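Local coordinates for protein lovastatin nonaketide synthase mokA (Monascus pilosus, PDB 6AD3) that is an iterative polyketide synthase building the nonaketide of lovastatin (monacolin K), represented here by its condensation domain, at residues Leu73-Leu78 and Ala146-Gly151; Tyr84-Gln89 and His207-Asp212; Leu123-Ile128 and Lys234-Phe239. The protein carries 1 engineered substitution. All coordinates share one frame; numbering follows the deposited sequence.

Contact 1. Residues Leu73-Leu78 and Ala146-Gly151; sequences LALHPL and AQIVFG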
# COMPACT_ATOMS: atom_id res chain seq x y z
N LEU A 73 -6.15 14.23 25.74
CA LEU A 73 -5.73 13.17 26.65
C LEU A 73 -4.21 13.06 26.75
O LEU A 73 -3.66 12.85 27.83
CB LEU A 73 -6.33 11.83 26.19
CG LEU A 73 -7.86 11.79 26.07
CD1 LEU A 73 -8.35 10.35 25.82
CD2 LEU A 73 -8.53 12.39 27.31
N ALA A 74 -3.51 13.15 25.62
CA ALA A 74 -2.09 12.92 25.63
C ALA A 74 -1.47 13.45 24.36
O ALA A 74 -2.19 13.76 23.40
CB ALA A 74 -1.80 11.43 25.78
N LEU A 75 -0.15 13.63 24.41
CA LEU A 75 0.67 14.00 23.29
C LEU A 75 1.70 12.89 23.06
O LEU A 75 2.22 12.33 24.02
CB LEU A 75 1.40 15.29 23.61
CG LEU A 75 0.52 16.46 24.09
CD1 LEU A 75 1.41 17.61 24.49
CD2 LEU A 75 -0.45 16.88 23.00
N HIS A 76 2.07 12.69 21.80
CA HIS A 76 3.06 11.67 21.40
C HIS A 76 3.82 12.15 20.20
O HIS A 76 3.27 12.80 19.34
CB HIS A 76 2.36 10.35 21.00
CG HIS A 76 1.48 9.79 22.06
ND1 HIS A 76 1.96 8.99 23.07
CD2 HIS A 76 0.14 9.81 22.22
CE1 HIS A 76 0.96 8.63 23.86
NE2 HIS A 76 -0.15 9.09 23.34
N PRO A 77 5.06 11.70 20.06
CA PRO A 77 5.77 11.85 18.79
C PRO A 77 5.06 11.09 17.66
O PRO A 77 4.36 10.17 17.95
CB PRO A 77 7.14 11.23 19.07
CG PRO A 77 6.99 10.41 20.31
CD PRO A 77 5.77 10.85 21.04
N LEU A 78 5.27 11.51 16.41
CA LEU A 78 4.92 10.69 15.26
C LEU A 78 5.60 9.31 15.36
O LEU A 78 6.70 9.16 15.89
CB LEU A 78 5.31 11.40 13.96
CG LEU A 78 4.70 12.77 13.63
CD1 LEU A 78 5.13 13.24 12.25
CD2 LEU A 78 3.19 12.75 13.74
N ALA A 146 3.47 16.60 16.10
CA ALA A 146 3.20 15.61 17.12
C ALA A 146 1.76 15.17 17.07
O ALA A 146 0.93 15.92 16.63
CB ALA A 146 3.54 16.12 18.50
N GLN A 147 1.49 13.97 17.54
CA GLN A 147 0.12 13.47 17.65
C GLN A 147 -0.55 14.04 18.92
O GLN A 147 -0.00 13.94 20.00
CB GLN A 147 0.11 11.94 17.76
CG GLN A 147 0.85 11.22 16.65
CD GLN A 147 0.67 9.71 16.76
OE1 GLN A 147 -0.39 9.20 16.40
NE2 GLN A 147 1.66 9.03 17.31
N ILE A 148 -1.73 14.60 18.75
CA ILE A 148 -2.55 15.03 19.84
C ILE A 148 -3.74 14.12 19.95
O ILE A 148 -4.55 14.04 19.03
CB ILE A 148 -3.09 16.42 19.57
CG1 ILE A 148 -1.97 17.38 19.32
CG2 ILE A 148 -3.98 16.87 20.71
CD1 ILE A 148 -2.40 18.63 18.54
N VAL A 149 -3.85 13.40 21.06
CA VAL A 149 -4.96 12.46 21.22
C VAL A 149 -6.07 13.15 21.98
O VAL A 149 -5.87 13.58 23.10
CB VAL A 149 -4.53 11.18 21.96
CG1 VAL A 149 -5.73 10.27 22.19
CG2 VAL A 149 -3.45 10.46 21.18
N PHE A 150 -7.21 13.31 21.33
CA PHE A 150 -8.34 13.97 21.91
C PHE A 150 -9.22 12.97 22.64
O PHE A 150 -9.28 11.79 22.27
CB PHE A 150 -9.17 14.67 20.84
CG PHE A 150 -8.43 15.75 20.11
CD1 PHE A 150 -8.30 17.02 20.69
CD2 PHE A 150 -7.98 15.57 18.83
CE1 PHE A 150 -7.63 18.03 20.02
CE2 PHE A 150 -7.38 16.61 18.12
CZ PHE A 150 -7.18 17.83 18.73
N GLY A 151 -9.97 13.46 23.62
CA GLY A 151 -10.91 12.60 24.34
C GLY A 151 -12.04 12.12 23.44
O GLY A 151 -12.56 10.99 23.59

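Contact 2. Residues Tyr84-Gln89 and His207-Asp212; sequences YAWRLQ and HRFVGD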
# COMPACT_ATOMS: atom_id res chain seq x y z
N TYR A 84 8.34 9.75 8.29
CA TYR A 84 8.85 9.76 6.91
C TYR A 84 7.74 10.21 5.94
O TYR A 84 7.95 11.03 5.08
CB TYR A 84 9.38 8.38 6.50
CG TYR A 84 10.07 8.41 5.12
CD1 TYR A 84 11.33 9.00 4.96
CD2 TYR A 84 9.42 7.92 4.00
CE1 TYR A 84 11.93 9.07 3.72
CE2 TYR A 84 9.99 7.99 2.74
CZ TYR A 84 11.25 8.55 2.60
OH TYR A 84 11.75 8.68 1.33
N ALA A 85 6.55 9.76 6.19
CA ALA A 85 5.42 10.19 5.39
C ALA A 85 5.21 11.72 5.50
O ALA A 85 4.91 12.37 4.51
CB ALA A 85 4.19 9.43 5.83
N TRP A 86 5.39 12.27 6.68
CA TRP A 86 5.29 13.72 6.86
C TRP A 86 6.34 14.45 6.00
O TRP A 86 6.04 15.46 5.33
CB TRP A 86 5.45 14.05 8.33
CG TRP A 86 5.61 15.51 8.63
CD1 TRP A 86 6.68 16.10 9.25
CD2 TRP A 86 4.69 16.56 8.34
NE1 TRP A 86 6.45 17.46 9.40
CE2 TRP A 86 5.25 17.77 8.83
CE3 TRP A 86 3.47 16.62 7.65
CZ2 TRP A 86 4.63 19.02 8.66
CZ3 TRP A 86 2.83 17.86 7.51
CH2 TRP A 86 3.42 19.04 8.01
N ARG A 87 7.55 13.88 5.91
CA ARG A 87 8.57 14.51 5.07
C ARG A 87 8.19 14.45 3.62
O ARG A 87 8.42 15.41 2.88
CB ARG A 87 9.92 13.84 5.28
CG ARG A 87 10.48 13.98 6.68
CD ARG A 87 11.85 13.35 6.77
NE ARG A 87 12.22 13.01 8.14
CZ ARG A 87 12.80 13.84 9.00
NH1 ARG A 87 13.03 15.10 8.67
NH2 ARG A 87 13.10 13.42 10.21
N LEU A 88 7.58 13.34 3.18
CA LEU A 88 7.09 13.25 1.79
C LEU A 88 6.05 14.31 1.58
O LEU A 88 6.00 14.95 0.53
CB LEU A 88 6.52 11.86 1.46
CG LEU A 88 7.45 10.65 1.45
CD1 LEU A 88 6.68 9.33 1.34
CD2 LEU A 88 8.46 10.77 0.32
N GLN A 89 5.13 14.45 2.53
CA GLN A 89 4.00 15.36 2.35
C GLN A 89 4.52 16.80 2.26
O GLN A 89 4.08 17.60 1.41
CB GLN A 89 3.02 15.24 3.52
CG GLN A 89 2.02 16.37 3.58
CD GLN A 89 0.93 16.16 4.63
OE1 GLN A 89 0.58 17.10 5.35
NE2 GLN A 89 0.26 15.00 4.56
N HIS A 207 -6.52 9.97 5.53
CA HIS A 207 -5.20 10.53 5.48
C HIS A 207 -4.19 9.43 5.74
O HIS A 207 -4.45 8.50 6.50
CB HIS A 207 -5.04 11.66 6.49
CG HIS A 207 -3.76 12.42 6.35
ND1 HIS A 207 -3.64 13.58 5.63
CD2 HIS A 207 -2.54 12.16 6.87
CE1 HIS A 207 -2.39 13.99 5.67
NE2 HIS A 207 -1.70 13.14 6.39
N ARG A 208 -3.02 9.56 5.10
CA ARG A 208 -1.93 8.59 5.26
C ARG A 208 -1.63 8.27 6.72
O ARG A 208 -1.31 7.15 7.03
CB ARG A 208 -0.68 9.14 4.59
CG ARG A 208 0.62 8.36 4.81
CD ARG A 208 0.70 7.10 4.02
NE ARG A 208 -0.18 6.05 4.53
CZ ARG A 208 -0.39 4.89 3.93
NH1 ARG A 208 0.18 4.62 2.77
NH2 ARG A 208 -1.19 3.97 4.47
N PHE A 209 -1.64 9.28 7.59
CA PHE A 209 -1.14 9.10 8.91
C PHE A 209 -2.00 8.15 9.79
O PHE A 209 -1.54 7.74 10.87
CB PHE A 209 -1.03 10.43 9.65
CG PHE A 209 0.03 11.37 9.12
CD1 PHE A 209 0.92 10.99 8.14
CD2 PHE A 209 0.06 12.69 9.58
CE1 PHE A 209 1.78 11.89 7.60
CE2 PHE A 209 0.94 13.59 9.03
CZ PHE A 209 1.84 13.17 8.08
N VAL A 210 -3.25 7.88 9.40
CA VAL A 210 -4.22 7.19 10.28
C VAL A 210 -4.69 5.83 9.80
O VAL A 210 -5.48 5.19 10.47
CB VAL A 210 -5.45 8.06 10.64
CG1 VAL A 210 -4.98 9.36 11.32
CG2 VAL A 210 -6.28 8.38 9.39
N GLY A 211 -4.21 5.41 8.63
CA GLY A 211 -4.67 4.16 8.07
C GLY A 211 -3.74 3.44 7.15
O GLY A 211 -2.60 3.87 6.92
N ASP A 212 -4.22 2.28 6.68
CA ASP A 212 -3.54 1.44 5.66
C ASP A 212 -4.46 0.27 5.36
O ASP A 212 -5.59 0.25 5.81
CB ASP A 212 -2.11 0.96 6.12
CG ASP A 212 -2.10 0.02 7.34
OD1 ASP A 212 -3.12 -0.61 7.69
OD2 ASP A 212 -1.01 -0.13 7.94

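Contact 3. Residues Leu123-Ile128 and Lys234-Phe239; sequences LRRHEI and KHVPQF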
# COMPACT_ATOMS: atom_id res chain seq x y z
N LEU A 123 -14.92 4.90 15.77
CA LEU A 123 -14.21 6.16 15.95
C LEU A 123 -13.81 6.41 17.42
O LEU A 123 -12.72 6.89 17.70
CB LEU A 123 -15.03 7.32 15.41
CG LEU A 123 -15.24 7.43 13.91
CD1 LEU A 123 -16.06 8.67 13.59
CD2 LEU A 123 -13.94 7.46 13.11
N ARG A 124 -14.73 6.15 18.34
CA ARG A 124 -14.48 6.30 19.76
C ARG A 124 -13.46 5.30 20.31
O ARG A 124 -12.63 5.67 21.18
CB ARG A 124 -15.78 6.13 20.52
CG ARG A 124 -15.64 6.06 22.01
CD ARG A 124 -17.00 6.33 22.67
NE ARG A 124 -18.08 5.58 22.00
CZ ARG A 124 -18.97 6.10 21.15
NH1 ARG A 124 -18.98 7.40 20.84
NH2 ARG A 124 -19.88 5.30 20.60
N ARG A 125 -13.49 4.06 19.83
CA ARG A 125 -12.61 3.00 20.35
C ARG A 125 -11.15 3.29 20.18
O ARG A 125 -10.32 2.85 21.00
CB ARG A 125 -12.93 1.63 19.67
CG ARG A 125 -13.98 0.83 20.44
CD ARG A 125 -14.54 -0.30 19.60
NE ARG A 125 -13.49 -1.23 19.20
CZ ARG A 125 -12.93 -2.12 20.01
NH1 ARG A 125 -13.40 -2.29 21.27
NH2 ARG A 125 -12.05 -2.94 19.53
N HIS A 126 -10.79 3.85 19.02
CA HIS A 126 -9.40 3.92 18.59
C HIS A 126 -8.87 5.34 18.67
O HIS A 126 -9.32 6.24 17.94
CB HIS A 126 -9.27 3.38 17.17
CG HIS A 126 -9.62 1.94 17.06
ND1 HIS A 126 -10.89 1.49 16.76
CD2 HIS A 126 -8.93 0.85 17.48
CE1 HIS A 126 -10.91 0.17 16.84
NE2 HIS A 126 -9.72 -0.24 17.24
N GLU A 127 -7.85 5.51 19.47
CA GLU A 127 -7.21 6.80 19.65
C GLU A 127 -6.79 7.42 18.33
O GLU A 127 -6.93 8.62 18.15
CB GLU A 127 -6.01 6.65 20.57
CG GLU A 127 -6.36 6.58 22.03
CD GLU A 127 -5.16 6.35 22.92
OE1 GLU A 127 -4.02 6.51 22.48
OE2 GLU A 127 -5.37 6.21 24.12
N ILE A 128 -6.28 6.62 17.41
CA ILE A 128 -5.72 7.13 16.16
C ILE A 128 -6.83 7.77 15.29
O ILE A 128 -6.55 8.60 14.46
CB ILE A 128 -4.95 6.02 15.39
CG1 ILE A 128 -4.17 6.59 14.19
CG2 ILE A 128 -5.88 4.93 14.89
CD1 ILE A 128 -3.15 7.64 14.56
N LYS A 234 -12.96 -5.20 25.32
CA LYS A 234 -12.68 -3.91 25.95
C LYS A 234 -11.24 -3.46 25.70
O LYS A 234 -10.96 -2.28 25.62
CB LYS A 234 -12.91 -4.01 27.46
CG LYS A 234 -13.03 -2.66 28.14
CD LYS A 234 -14.12 -1.81 27.49
CE LYS A 234 -14.56 -0.65 28.38
NZ LYS A 234 -15.09 -1.15 29.68
N HIS A 235 -10.33 -4.42 25.64
CA HIS A 235 -8.93 -4.14 25.42
C HIS A 235 -8.76 -3.67 23.98
O HIS A 235 -9.12 -4.39 23.04
CB HIS A 235 -8.08 -5.40 25.63
CG HIS A 235 -6.67 -5.26 25.15
ND1 HIS A 235 -5.84 -4.24 25.57
CD2 HIS A 235 -5.97 -5.94 24.20
CE1 HIS A 235 -4.70 -4.28 24.89
NE2 HIS A 235 -4.74 -5.34 24.09
N VAL A 236 -8.14 -2.49 23.80
CA VAL A 236 -7.84 -1.99 22.43
C VAL A 236 -6.39 -1.60 22.35
O VAL A 236 -5.92 -0.77 23.15
CB VAL A 236 -8.74 -0.74 22.08
CG1 VAL A 236 -8.42 -0.18 20.68
CG2 VAL A 236 -10.20 -1.10 22.17
N PRO A 237 -5.64 -2.20 21.44
CA PRO A 237 -4.26 -1.82 21.29
C PRO A 237 -4.14 -0.48 20.56
O PRO A 237 -4.51 -0.36 19.40
CB PRO A 237 -3.66 -2.96 20.48
CG PRO A 237 -4.79 -3.55 19.75
CD PRO A 237 -6.00 -3.36 20.60
N GLN A 238 -3.69 0.54 21.27
CA GLN A 238 -3.76 1.86 20.71
C GLN A 238 -2.48 2.16 19.91
O GLN A 238 -1.36 1.78 20.32
CB GLN A 238 -3.96 2.89 21.81
CG GLN A 238 -5.23 2.66 22.64
CD GLN A 238 -6.48 2.96 21.87
OE1 GLN A 238 -6.42 3.44 20.71
NE2 GLN A 238 -7.63 2.81 22.53
N PHE A 239 -2.63 2.98 18.87
CA PHE A 239 -1.54 3.22 17.91
C PHE A 239 -0.30 3.78 18.56
O PHE A 239 0.80 3.30 18.35
CB PHE A 239 -2.01 4.13 16.79
CG PHE A 239 -0.97 4.41 15.78
CD1 PHE A 239 -0.56 3.40 14.92
CD2 PHE A 239 -0.19 5.55 15.89
CE1 PHE A 239 0.47 3.62 14.00
CE2 PHE A 239 0.82 5.80 14.96
CZ PHE A 239 1.14 4.84 14.02
O HOH W 1 -5.48 3.66 18.07

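Contact 1. Residues Leu73-Leu78 and Ala146-Gly151
Gln147 reaches from its own strand across to the neighbouring chain segment at Pro77, where its amide NE2 donates to Pro77 O at 3.0 Å. The side chain leaves alongside the backbone N (chi1 -54°) and stays extended beyond CG, which carries the amide past His76 O. Pro77 O lies close to the amide plane of Gln147, and the bond is nearly straight at 169°. On the same face of the sheet the His76 ring slants across Val149 and presents its edge, CD2 lying 3.8 Å from Val149 CG2. Leu75 and Ile148 occupy the other face, running side by side, with Leu75 CD2 4.0 Å from Ile148 CG1. Together the strands form an antiparallel pair on one side of a three-stranded sheet, and a classic beta bulge interrupts it: two residues, Leu73 and Ala74, stand opposite the single Val149, whose O takes a 2.7 Å bond from Leu73 N and a weak one from Ala74 N. Regular pairing follows, with Val149 N bonded to Ala74 O and with Gln147 exchanging bonds with His76 in both directions. From the bulge the Leu73 side chain points toward the other segment, its CG 3.6 Å from Gly151 CA, just past the end of that strand. Strand 131-135 borders Ala146-Phe150 along its second edge.

Contact 2. Residues Tyr84-Gln89 and His207-Asp212
A short piece of helix 80-91 faces an irregular loop, the backbones nearest at Ala85 and Arg208, whose CA atoms are 7.5 Å apart. Phe209 bridges that gap with its ring edge: CZ lies 3.7 Å from Trp86 CB, and CE1 is 3.9 Å from Ala85 CB. Ala85 CB also meets Arg208 CG at 3.9 Å, just before the arginine chain bends away so that NH2 can donate to Gly211 O at 2.8 Å, in the guanidinium plane. In Arg208 the first torsion (chi1 172°) sets CG anti to the backbone N and facing the helix. Over one face of the Phe209 ring, His207 NE2 sits 3.5 Å above its centre. Gln89 arrives extended, with its amide turned nearly perpendicular to the imidazole (planes 77° apart), and Gln89 NE2 lies close to the ring edge, 3.3 Å from His207 NE2. His207-Asp212 matches the first six positions of the HHxxxDG signature of condensation domains, with an arginine, Arg208, where the motif has its second histidine. Asp212 caps the start of helix 213-227 and forms a salt bridge with Arg357. Helix 80-91 thus packs on the loop that leads from strand 199-206 into helix 213-227; Trp86 and Phe209 both also touch Leu145 of strand 145-150, while Trp86 NE1 bonds to Ala142 O.

Contact 3. Residues Leu123-Ile128 and Lys234-Phe239
Gln238 turns sharply at its second torsion (chi2 -71°), folding its amide back against Glu127, while Val236 holds CG1 anti to its backbone N and offers that methyl to His126 and the other to Arg125. The folded amide reads two backbone groups, Arg125 O at the last turn of helix 112-125 and Glu127 N just beyond it: NE2 donates to Arg125 O at 3.1 Å, and OE1 accepts from Glu127 N at 2.8 Å. The Glu127 carboxylate stacks on the amide, planes 11° apart, with Glu127 CD 3.8 Å from Gln238 CD. Val236 CG2 rests over one face of the Arg125 guanidinium, 3.5 Å from NH1, which itself donates to Asp233 O while NE makes a salt bridge with Glu222. Val236 CG1 approaches His126 CD2 to 3.4 Å. Farther along, Ile128 CB packs on Phe239 CB at 3.8 Å. A water accepts from Ile128 N and Phe239 N and donates to Gln238 OE1. That oxygen therefore has two donors. Bonds at both NE2 and OE1 fix the rotation of the Gln238 amide, and this amide and the water carry the polar links between the end of helix 112-125 and the start of helix 239-251, where Gln238 is the N-cap residue.

From the N terminus the chain lays down strand 72-77, turns into helix 80-91, then passes the end of helix 112-125 at 123-128 before strand 145-150 returns to the first strand and closes contact 1, a loop of 67 residues. Residues 207-212 then come back to helix 80-91, closing contact 2 over 117 residues, and 234-239 meets 123-128 to close contact 3 over 105. No loop nests within another; each pair crosses. The contacts touch as well: Leu78 packs on Trp86, Gln147 on Ile128 and Phe239, and Val210 on Ile128. Together they tie the three-stranded sheet to helices 80-91, 112-125 and 239-251 and to the loop before helix 213-227.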